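Local coordinates for putative hexose oxidase (Nonomuraea sp. ATCC 39727, PDB 5AWV), which probably oxidises a sugar of teicoplanin-type glycopeptide antibiotics, using a covalently bound FAD cofactor, at residues A115-P127 with T225-P239. Residues are numbered along the deposited sequence; the frame is centred on the assembly and turned at random.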
loop_
_atom_site.group_PDB
_atom_site.type_symbol
_atom_site.label_atom_id
_atom_site.label_comp_id
_atom_site.label_asym_id
_atom_site.label_seq_id
_atom_site.Cartn_x
_atom_site.Cartn_y
_atom_site.Cartn_z
ATOM N N ALA A 115 7.409 9.755 -13.941
ATOM C CA ALA A 115 7.703 10.901 -14.820
ATOM C C ALA A 115 6.546 11.794 -15.006
ATOM O O ALA A 115 5.369 11.412 -14.832
ATOM C CB ALA A 115 8.133 10.432 -16.177
ATOM N N TYR A 116 6.880 13.036 -15.266
ATOM C CA TYR A 116 5.861 13.986 -15.681
ATOM C C TYR A 116 5.420 13.645 -17.126
ATOM O O TYR A 116 6.241 13.498 -18.001
ATOM C CB TYR A 116 6.347 15.392 -15.637
ATOM C CG TYR A 116 5.338 16.329 -16.291
ATOM C CD1 TYR A 116 4.065 16.555 -15.707
ATOM C CD2 TYR A 116 5.663 16.982 -17.492
ATOM C CE1 TYR A 116 3.145 17.421 -16.274
ATOM C CE2 TYR A 116 4.754 17.889 -18.056
ATOM C CZ TYR A 116 3.491 18.095 -17.458
ATOM O OH TYR A 116 2.602 18.976 -18.064
ATOM N N ASP A 117 4.116 13.510 -17.330
ATOM C CA ASP A 117 3.553 13.114 -18.616
ATOM C C ASP A 117 2.821 14.272 -19.228
ATOM O O ASP A 117 1.678 14.534 -18.823
ATOM C CB ASP A 117 2.599 11.940 -18.404
ATOM C CG ASP A 117 2.000 11.399 -19.714
ATOM O OD1 ASP A 117 1.910 12.174 -20.684
ATOM O OD2 ASP A 117 1.628 10.226 -19.737
ATOM N N PRO A 118 3.436 15.024 -20.189
ATOM C CA PRO A 118 2.685 16.220 -20.686
ATOM C C PRO A 118 1.363 15.922 -21.349
ATOM O O PRO A 118 0.565 16.798 -21.387
ATOM C CB PRO A 118 3.670 16.921 -21.653
ATOM C CG PRO A 118 4.723 15.919 -21.928
ATOM C CD PRO A 118 4.668 14.796 -20.929
ATOM N N SER A 119 1.107 14.726 -21.840
ATOM C CA SER A 119 -0.162 14.536 -22.593
ATOM C C SER A 119 -1.319 14.245 -21.624
ATOM O O SER A 119 -2.473 14.429 -21.971
ATOM C CB SER A 119 -0.016 13.421 -23.570
ATOM O OG SER A 119 0.053 12.232 -22.807
ATOM N N MET A 120 -1.008 13.840 -20.395
ATOM C CA MET A 120 -2.007 13.804 -19.310
ATOM C C MET A 120 -1.942 14.998 -18.373
ATOM O O MET A 120 -2.890 15.216 -17.596
ATOM C CB MET A 120 -1.885 12.477 -18.563
ATOM C CG MET A 120 -1.992 11.294 -19.497
ATOM S SD MET A 120 -3.731 11.039 -20.075
ATOM C CE MET A 120 -4.261 9.722 -19.002
ATOM N N ASN A 121 -0.869 15.820 -18.479
ATOM C CA ASN A 121 -0.563 16.912 -17.538
ATOM C C ASN A 121 -0.711 16.334 -16.093
ATOM O O ASN A 121 -1.381 16.901 -15.224
ATOM C CB ASN A 121 -1.441 18.171 -17.775
ATOM C CG ASN A 121 -0.988 19.351 -17.002
ATOM O OD1 ASN A 121 -1.796 20.217 -16.567
ATOM N ND2 ASN A 121 0.277 19.487 -16.879
ATOM N N ALA A 122 0.016 15.250 -15.872
ATOM C CA ALA A 122 -0.007 14.522 -14.580
ATOM C C ALA A 122 1.265 13.720 -14.484
ATOM O O ALA A 122 1.915 13.473 -15.469
ATOM C CB ALA A 122 -1.202 13.568 -14.538
ATOM N N PHE A 123 1.556 13.267 -13.273
ATOM C CA PHE A 123 2.632 12.314 -13.021
ATOM C C PHE A 123 2.245 10.901 -13.244
ATOM O O PHE A 123 1.303 10.404 -12.668
ATOM C CB PHE A 123 3.130 12.489 -11.598
ATOM C CG PHE A 123 3.849 13.743 -11.390
ATOM C CD1 PHE A 123 5.178 13.846 -11.706
ATOM C CD2 PHE A 123 3.208 14.838 -10.912
ATOM C CE1 PHE A 123 5.854 15.007 -11.486
ATOM C CE2 PHE A 123 3.869 15.974 -10.726
ATOM C CZ PHE A 123 5.194 16.088 -10.985
ATOM N N LEU A 124 2.946 10.243 -14.126
ATOM C CA LEU A 124 2.818 8.835 -14.422
ATOM C C LEU A 124 3.677 8.096 -13.364
ATOM O O LEU A 124 4.926 8.401 -13.194
ATOM C CB LEU A 124 3.411 8.572 -15.817
ATOM C CG LEU A 124 3.176 7.226 -16.489
ATOM C CD1 LEU A 124 3.748 7.069 -17.894
ATOM C CD2 LEU A 124 3.768 6.100 -15.768
ATOM N N ILE A 125 3.052 7.161 -12.654
ATOM C CA ILE A 125 3.742 6.276 -11.669
ATOM C C ILE A 125 3.309 4.888 -11.972
ATOM O O ILE A 125 2.097 4.520 -11.926
ATOM C CB ILE A 125 3.387 6.650 -10.240
ATOM C CG1 ILE A 125 3.687 8.145 -10.013
ATOM C CG2 ILE A 125 4.211 5.876 -9.234
ATOM C CD1 ILE A 125 3.372 8.633 -8.639
ATOM N N GLU A 126 4.288 4.065 -12.306
ATOM C CA GLU A 126 4.059 2.665 -12.599
ATOM C C GLU A 126 3.992 1.807 -11.338
ATOM O O GLU A 126 4.565 2.204 -10.335
ATOM C CB GLU A 126 5.108 2.135 -13.613
ATOM C CG GLU A 126 4.752 2.562 -15.006
ATOM C CD GLU A 126 5.682 2.054 -16.084
ATOM O OE1 GLU A 126 6.810 1.665 -15.784
ATOM O OE2 GLU A 126 5.257 2.085 -17.261
ATOM N N PRO A 127 3.190 0.710 -11.374
ATOM C CA PRO A 127 2.840 -0.162 -10.232
ATOM C C PRO A 127 3.993 -0.927 -9.593
ATOM O O PRO A 127 3.917 -1.213 -8.430
ATOM C CB PRO A 127 1.818 -1.154 -10.787
ATOM C CG PRO A 127 2.084 -1.125 -12.277
ATOM C CD PRO A 127 2.575 0.214 -12.642
ATOM N N THR A 225 -1.604 -0.994 -15.050
ATOM C CA THR A 225 -0.256 -0.888 -15.588
ATOM C C THR A 225 0.323 0.497 -15.484
ATOM O O THR A 225 1.549 0.628 -15.574
ATOM C CB THR A 225 -0.260 -1.330 -17.103
ATOM O OG1 THR A 225 -1.206 -0.542 -17.812
ATOM C CG2 THR A 225 -0.687 -2.733 -17.183
ATOM N N LYS A 226 -0.514 1.521 -15.297
ATOM C CA LYS A 226 -0.090 2.891 -15.026
ATOM C C LYS A 226 -1.131 3.621 -14.127
ATOM O O LYS A 226 -2.367 3.450 -14.306
ATOM C CB LYS A 226 0.045 3.788 -16.310
ATOM C CG LYS A 226 0.863 3.136 -17.456
ATOM C CD LYS A 226 1.050 4.104 -18.614
ATOM C CE LYS A 226 1.996 3.673 -19.742
ATOM N NZ LYS A 226 2.001 2.213 -19.957
ATOM N N TYR A 227 -0.624 4.487 -13.255
ATOM C CA TYR A 227 -1.434 5.474 -12.515
ATOM C C TYR A 227 -0.960 6.850 -12.904
ATOM O O TYR A 227 0.247 7.037 -13.031
ATOM C CB TYR A 227 -1.220 5.343 -11.014
ATOM C CG TYR A 227 -1.726 4.101 -10.335
ATOM C CD1 TYR A 227 -3.071 3.963 -9.985
ATOM C CD2 TYR A 227 -0.870 3.087 -9.961
ATOM C CE1 TYR A 227 -3.550 2.815 -9.330
ATOM C CE2 TYR A 227 -1.340 1.956 -9.241
ATOM C CZ TYR A 227 -2.690 1.833 -8.943
ATOM O OH TYR A 227 -3.188 0.716 -8.206
ATOM N N TRP A 228 -1.887 7.786 -13.108
ATOM C CA TRP A 228 -1.551 9.182 -13.271
ATOM C C TRP A 228 -2.120 9.986 -12.144
ATOM O O TRP A 228 -3.336 9.912 -11.855
ATOM C CB TRP A 228 -2.077 9.776 -14.590
ATOM C CG TRP A 228 -1.337 9.323 -15.810
ATOM C CD1 TRP A 228 -0.253 9.918 -16.396
ATOM C CD2 TRP A 228 -1.678 8.232 -16.658
ATOM N NE1 TRP A 228 0.094 9.240 -17.546
ATOM C CE2 TRP A 228 -0.766 8.215 -17.727
ATOM C CE3 TRP A 228 -2.665 7.255 -16.608
ATOM C CZ2 TRP A 228 -0.819 7.242 -18.771
ATOM C CZ3 TRP A 228 -2.751 6.331 -17.641
ATOM C CH2 TRP A 228 -1.836 6.343 -18.722
ATOM N N MET A 229 -1.260 10.783 -11.547
ATOM C CA MET A 229 -1.575 11.494 -10.262
ATOM C C MET A 229 -1.432 12.995 -10.466
ATOM O O MET A 229 -0.423 13.455 -11.033
ATOM C CB MET A 229 -0.600 11.059 -9.151
ATOM C CG MET A 229 -0.369 9.580 -9.002
ATOM S SD MET A 229 -1.871 8.675 -8.579
ATOM C CE MET A 229 -2.049 9.199 -6.868
ATOM N N ARG A 230 -2.408 13.762 -9.985
ATOM C CA ARG A 230 -2.336 15.170 -9.962
ATOM C C ARG A 230 -3.452 15.783 -9.076
ATOM O O ARG A 230 -4.508 15.157 -8.866
ATOM C CB ARG A 230 -2.463 15.757 -11.430
ATOM C CG ARG A 230 -3.759 15.378 -12.141
ATOM C CD ARG A 230 -4.101 16.363 -13.295
ATOM N NE ARG A 230 -4.461 17.638 -12.727
ATOM C CZ ARG A 230 -4.164 18.837 -13.216
ATOM N NH1 ARG A 230 -3.455 18.990 -14.307
ATOM N NH2 ARG A 230 -4.573 19.909 -12.549
ATOM N N VAL A 231 -3.218 16.991 -8.605
ATOM C CA VAL A 231 -4.225 17.782 -7.886
ATOM C C VAL A 231 -5.472 17.979 -8.762
ATOM O O VAL A 231 -5.397 18.039 -9.984
ATOM C CB VAL A 231 -3.714 19.134 -7.396
ATOM C CG1 VAL A 231 -2.520 18.993 -6.534
ATOM C CG2 VAL A 231 -3.380 20.054 -8.591
ATOM N N PRO A 232 -6.664 18.000 -8.134
ATOM C CA PRO A 232 -7.843 18.239 -8.980
ATOM C C PRO A 232 -7.997 19.732 -9.408
ATOM O O PRO A 232 -8.673 20.019 -10.345
ATOM C CB PRO A 232 -9.008 17.711 -8.108
ATOM C CG PRO A 232 -8.556 17.927 -6.737
ATOM C CD PRO A 232 -7.022 17.830 -6.723
ATOM N N GLU A 233 -7.313 20.664 -8.791
ATOM C CA GLU A 233 -7.427 22.058 -9.210
ATOM C C GLU A 233 -6.714 22.337 -10.515
ATOM O O GLU A 233 -5.781 21.614 -10.885
ATOM C CB GLU A 233 -6.866 23.006 -8.142
ATOM C CG GLU A 233 -7.594 22.992 -6.826
ATOM C CD GLU A 233 -7.263 21.800 -5.896
ATOM O OE1 GLU A 233 -8.138 21.462 -5.073
ATOM O OE2 GLU A 233 -6.165 21.199 -5.961
ATOM N N ASP A 234 -7.152 23.424 -11.194
ATOM C CA ASP A 234 -6.454 24.033 -12.337
ATOM C C ASP A 234 -5.290 24.830 -11.781
ATOM O O ASP A 234 -5.484 25.828 -11.118
ATOM C CB ASP A 234 -7.338 25.023 -13.134
ATOM C CG ASP A 234 -8.423 24.333 -13.944
ATOM O OD1 ASP A 234 -8.235 23.162 -14.331
ATOM O OD2 ASP A 234 -9.481 24.962 -14.203
ATOM N N VAL A 235 -4.089 24.377 -12.068
ATOM C CA VAL A 235 -2.867 25.010 -11.576
ATOM C C VAL A 235 -1.890 25.201 -12.703
ATOM O O VAL A 235 -0.675 25.406 -12.471
ATOM C CB VAL A 235 -2.186 24.138 -10.482
ATOM C CG1 VAL A 235 -3.050 24.103 -9.223
ATOM C CG2 VAL A 235 -1.853 22.741 -10.995
ATOM N N GLY A 236 -2.385 25.095 -13.937
ATOM C CA GLY A 236 -1.525 25.146 -15.102
ATOM C C GLY A 236 -0.830 23.841 -15.386
ATOM O O GLY A 236 -1.321 22.739 -15.083
ATOM N N ARG A 237 0.341 23.986 -15.950
ATOM C CA ARG A 237 1.142 22.870 -16.426
ATOM C C ARG A 237 2.536 22.819 -15.785
ATOM O O ARG A 237 3.359 22.005 -16.206
ATOM C CB ARG A 237 1.310 22.953 -17.946
ATOM C CG ARG A 237 -0.001 23.021 -18.694
ATOM C CD ARG A 237 0.254 23.070 -20.188
ATOM N NE ARG A 237 0.998 21.938 -20.695
ATOM C CZ ARG A 237 0.474 20.717 -20.872
ATOM N NH1 ARG A 237 -0.806 20.464 -20.558
ATOM N NH2 ARG A 237 1.218 19.736 -21.326
ATOM N N ASN A 238 2.758 23.595 -14.736
ATOM C CA ASN A 238 4.015 23.596 -14.049
ATOM C C ASN A 238 4.036 22.294 -13.140
ATOM O O ASN A 238 3.263 22.224 -12.167
ATOM C CB ASN A 238 4.058 24.855 -13.202
ATOM C CG ASN A 238 5.326 24.980 -12.376
ATOM O OD1 ASN A 238 5.414 25.885 -11.546
ATOM N ND2 ASN A 238 6.293 24.081 -12.560
ATOM N N PRO A 239 4.867 21.310 -13.473
ATOM C CA PRO A 239 4.773 20.010 -12.733
ATOM C C PRO A 239 4.986 20.194 -11.229
ATOM O O PRO A 239 4.416 19.436 -10.419
ATOM C CB PRO A 239 5.858 19.159 -13.379
ATOM C CG PRO A 239 5.977 19.737 -14.705
ATOM C CD PRO A 239 5.927 21.221 -14.481
HETATM O O HOH W 1 4.526 21.345 -18.474
HETATM O O HOH W 2 -2.168 18.179 -21.439
HETATM O O HOH W 3 3.034 0.550 -18.013
#
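W228 lies across the turn that joins strands 114-117 and 122-125. M120 crosses the indole at about a right angle. M120 CG sits over the five-membered ring of W228, 3.7 Å from its centroid, as a CH-pi contact. The M120 chain is bent at chi2 and chi3, which brings CE over the same face. W228 NE1 donates to D117 OD2 (2.9 Å), meeting it from above the carboxylate plane. The other oxygen of D117, OD1, accepts from N and OG of S119 in an Asx turn. This fixes the carboxylate that W228 uses. L124 pairs with W228 on the same sheet face, and its CB packs against the indole.

Strands 122-125 and 223-229 are antiparallel neighbours in the five-stranded antiparallel sheet of the PCMH-type FAD-binding domain. F123 with M229 and I125 with Y227 are hydrogen-bonded pairs. The I125 N to Y227 O bond is 2.8 Å long and nearly straight (174°). On the face of F123, I125, Y227 and M229, helices 156-161 and 131-142 pack against these side chains. P127, at one end, touches the FAD.

At the other end the chain after R230 curls back over the turn. R237 NH2 donates to P118 O (3.0 Å), which lies in the guanidinium plane. Y116 OH and N121 ND2 lie over one face of that guanidinium. N121 has its CG anti to the backbone N (chi1 -170°), and its amide reaches between R237 and R230. R230 NH1 donates to N121 O (3.1 Å) and more weakly to N121 OD1. R230 also holds V231 O side-on through NE and NH2. Beyond R237, P239 places CG over the centre of the Y116 ring, 3.7 Å from the centroid and 5° off the normal. A water joins Y116 OH to R237 O.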